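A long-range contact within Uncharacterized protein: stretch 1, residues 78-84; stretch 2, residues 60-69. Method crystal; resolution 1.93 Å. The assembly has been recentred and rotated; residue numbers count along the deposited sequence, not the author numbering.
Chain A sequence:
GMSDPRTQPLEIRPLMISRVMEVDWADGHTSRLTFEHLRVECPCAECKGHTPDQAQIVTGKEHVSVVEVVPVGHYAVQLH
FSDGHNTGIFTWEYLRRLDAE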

# COMPACT_ATOMS: atom_id res chain seq x y z
N GLN A 78 -3.49 4.65 6.20
CA GLN A 78 -3.02 3.77 7.24
C GLN A 78 -3.48 2.38 6.81
O GLN A 78 -4.68 2.16 6.56
CB GLN A 78 -3.67 4.15 8.56
CG GLN A 78 -3.22 3.32 9.75
CD GLN A 78 -4.06 3.58 11.00
OE1 GLN A 78 -5.31 3.71 10.95
NE2 GLN A 78 -3.39 3.61 12.13
N LEU A 79 -2.55 1.44 6.75
CA LEU A 79 -2.92 0.06 6.42
C LEU A 79 -2.91 -0.76 7.71
O LEU A 79 -1.98 -0.66 8.52
CB LEU A 79 -1.99 -0.55 5.37
CG LEU A 79 -1.84 0.16 4.03
CD1 LEU A 79 -1.07 -0.73 3.09
CD2 LEU A 79 -3.20 0.57 3.47
N HIS A 80 -3.97 -1.51 7.95
CA HIS A 80 -4.04 -2.46 9.07
C HIS A 80 -3.82 -3.86 8.52
O HIS A 80 -4.52 -4.29 7.59
CB HIS A 80 -5.38 -2.38 9.79
CG HIS A 80 -5.66 -1.04 10.38
ND1 HIS A 80 -5.63 -0.81 11.73
CD2 HIS A 80 -5.92 0.15 9.80
CE1 HIS A 80 -5.88 0.46 11.96
NE2 HIS A 80 -6.07 1.06 10.81
N PHE A 81 -2.87 -4.57 9.10
CA PHE A 81 -2.46 -5.87 8.62
C PHE A 81 -2.94 -6.99 9.55
O PHE A 81 -3.26 -6.76 10.73
CB PHE A 81 -0.93 -5.93 8.49
CG PHE A 81 -0.37 -5.02 7.42
CD1 PHE A 81 -0.36 -5.40 6.09
CD2 PHE A 81 0.20 -3.80 7.77
CE1 PHE A 81 0.18 -4.57 5.11
CE2 PHE A 81 0.74 -2.96 6.80
CZ PHE A 81 0.72 -3.36 5.46
N SER A 82 -3.00 -8.19 8.99
CA SER A 82 -3.53 -9.35 9.69
C SER A 82 -2.58 -9.92 10.77
O SER A 82 -3.01 -10.70 11.60
CB SER A 82 -3.94 -10.41 8.67
OG SER A 82 -2.80 -10.92 8.01
N ASP A 83 -1.31 -9.53 10.75
CA ASP A 83 -0.38 -9.87 11.85
C ASP A 83 -0.43 -8.88 13.05
O ASP A 83 0.41 -9.00 13.93
CB ASP A 83 1.05 -10.08 11.32
CG ASP A 83 1.63 -8.83 10.66
OD1 ASP A 83 0.89 -7.87 10.38
OD2 ASP A 83 2.85 -8.79 10.46
N GLY A 84 -1.41 -7.97 13.12
CA GLY A 84 -1.58 -6.97 14.23
C GLY A 84 -0.95 -5.59 13.97
O GLY A 84 -1.22 -4.58 14.65
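Stretch 2 (60-69) GKEHVSVVEV

Antiparallel strands are held in register by their backbones, and a beta bulge shifts which side chains face each other. The pairing of residues 60-69 with residues 78-84 is a compact example. Stretch 2 opens with a type I turn from Lys61 to Val64, closed by Val64 N to Lys61 O at 3.1 Å, and then extends into a strand from Val66 onward. It runs against the strand 78-81 at 154° between N-to-C directions, the axes approaching to 4.6 Å.

Leu79 faces Val69 (CA to CA 4.8 Å) and His80 faces Glu68 (CA to CA 5.1 Å), where His80 N donates to Glu68 O at 2.9 Å in an almost linear hydrogen bond. One residue later the register slips, and Phe81 pairs with Val66 (CA to CA 4.5 Å). The extra residue is Val67, whose phi/psi of -88/-28 departs from extended geometry. This beta bulge brings two amides to one carbonyl: His80 O accepts from Val67 N at 2.7 Å and, weakly, from Glu68 N at 3.4 Å.

The bridged side chains divide between the two faces of the sheet. Leu79, Phe81, Val66 and Val69 share one face of the sheet. Val66 and Val69 are both t: Val69 CG2 lies 3.7 Å from Leu79 CD2, with Val69 CG1 also close to that methyl at 4.0 Å, and Val66 CG2 lies 3.5 Å from Phe81 CE1 and 4.2 Å from Leu79 CD1. Leu79 is m,t, and its end comes nearer to stretch 2 than its CA-to-CB direction would suggest. Phe81, chi1 m, also packs its CB 3.9 Å from CG1 of Val64, again a t valine. Val67 differs: it is m and points sideways, with its CG2 3.7 Å from His80 CB and its CG1 3.9 Å from Ser82 CB. On the other face, His80 adopts m, with CD2 4.2 Å from Glu68 CB; its NE2 makes a weak hydrogen bond to Gln78 OE1 at 2.8 Å within its own stretch.

Beyond the strands, polar side chains take over. Ser82, in p, places its OG to accept from Ser65 N at 2.9 Å, while Ser82 N donates to Ser65 O, also at 2.9 Å. A hydroxyl thus completes a reciprocal pair in place of a carbonyl. Asp83, likewise p, points toward stretch 2, and its OD2 meets Lys61 NZ at 2.9 Å in a salt bridge. The lysine bends early, through m,m, then extends through t,t to reach it, linking the Lys61-Val64 turn to the type I turn from Phe81 to Gly84.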

# COMPACT_ATOMS: atom_id res chain seq x y z
N GLY A 60 8.98 -13.69 5.63
CA GLY A 60 7.89 -14.29 6.42
C GLY A 60 6.52 -13.64 6.41
O GLY A 60 5.69 -13.91 7.30
N LYS A 61 6.23 -12.80 5.41
CA LYS A 61 4.95 -12.08 5.39
C LYS A 61 4.08 -12.44 4.19
O LYS A 61 3.13 -11.73 3.90
CB LYS A 61 5.17 -10.56 5.47
CG LYS A 61 5.90 -10.06 6.74
CD LYS A 61 5.12 -10.43 8.04
CE LYS A 61 5.88 -10.02 9.35
NZ LYS A 61 5.18 -10.50 10.62
N GLU A 62 4.36 -13.57 3.55
CA GLU A 62 3.61 -13.96 2.36
C GLU A 62 2.12 -14.23 2.63
O GLU A 62 1.28 -14.09 1.73
CB GLU A 62 4.26 -15.14 1.64
CG GLU A 62 4.24 -16.47 2.37
CD GLU A 62 5.46 -16.69 3.24
OE1 GLU A 62 6.11 -15.69 3.64
OE2 GLU A 62 5.79 -17.87 3.51
N HIS A 63 1.79 -14.60 3.86
CA HIS A 63 0.40 -14.87 4.20
C HIS A 63 -0.30 -13.70 4.87
O HIS A 63 -1.49 -13.80 5.20
CB HIS A 63 0.29 -16.15 5.01
CG HIS A 63 0.36 -17.40 4.16
ND1 HIS A 63 1.40 -18.30 4.23
CD2 HIS A 63 -0.47 -17.86 3.19
CE1 HIS A 63 1.20 -19.28 3.36
NE2 HIS A 63 0.07 -19.03 2.72
N VAL A 64 0.37 -12.55 4.97
CA VAL A 64 -0.24 -11.40 5.64
C VAL A 64 -1.24 -10.71 4.68
O VAL A 64 -1.05 -10.73 3.44
CB VAL A 64 0.88 -10.49 6.23
CG1 VAL A 64 0.32 -9.26 6.86
CG2 VAL A 64 1.70 -11.34 7.32
N SER A 65 -2.36 -10.22 5.23
CA SER A 65 -3.29 -9.47 4.42
C SER A 65 -3.54 -8.08 5.00
O SER A 65 -3.26 -7.82 6.16
CB SER A 65 -4.61 -10.23 4.24
OG SER A 65 -5.31 -10.29 5.46
N VAL A 66 -4.01 -7.17 4.14
CA VAL A 66 -4.48 -5.87 4.55
C VAL A 66 -5.95 -6.05 4.94
O VAL A 66 -6.80 -6.43 4.12
CB VAL A 66 -4.29 -4.82 3.45
CG1 VAL A 66 -4.97 -3.53 3.83
CG2 VAL A 66 -2.78 -4.60 3.20
N VAL A 67 -6.23 -5.83 6.21
CA VAL A 67 -7.58 -5.98 6.73
C VAL A 67 -8.39 -4.70 6.61
O VAL A 67 -9.61 -4.76 6.45
CB VAL A 67 -7.57 -6.56 8.15
CG1 VAL A 67 -6.95 -7.95 8.09
CG2 VAL A 67 -6.84 -5.67 9.12
N GLU A 68 -7.73 -3.54 6.63
CA GLU A 68 -8.40 -2.27 6.43
C GLU A 68 -7.46 -1.21 5.92
O GLU A 68 -6.28 -1.25 6.19
CB GLU A 68 -9.02 -1.80 7.75
CG GLU A 68 -10.23 -0.93 7.52
CD GLU A 68 -11.03 -0.67 8.78
OE1 GLU A 68 -10.69 -1.23 9.85
OE2 GLU A 68 -12.00 0.12 8.68
N VAL A 69 -8.01 -0.29 5.16
CA VAL A 69 -7.31 0.83 4.56
C VAL A 69 -8.07 2.07 5.03
O VAL A 69 -9.26 2.21 4.74
CB VAL A 69 -7.35 0.75 3.01
CG1 VAL A 69 -6.77 2.00 2.39
CG2 VAL A 69 -6.61 -0.52 2.51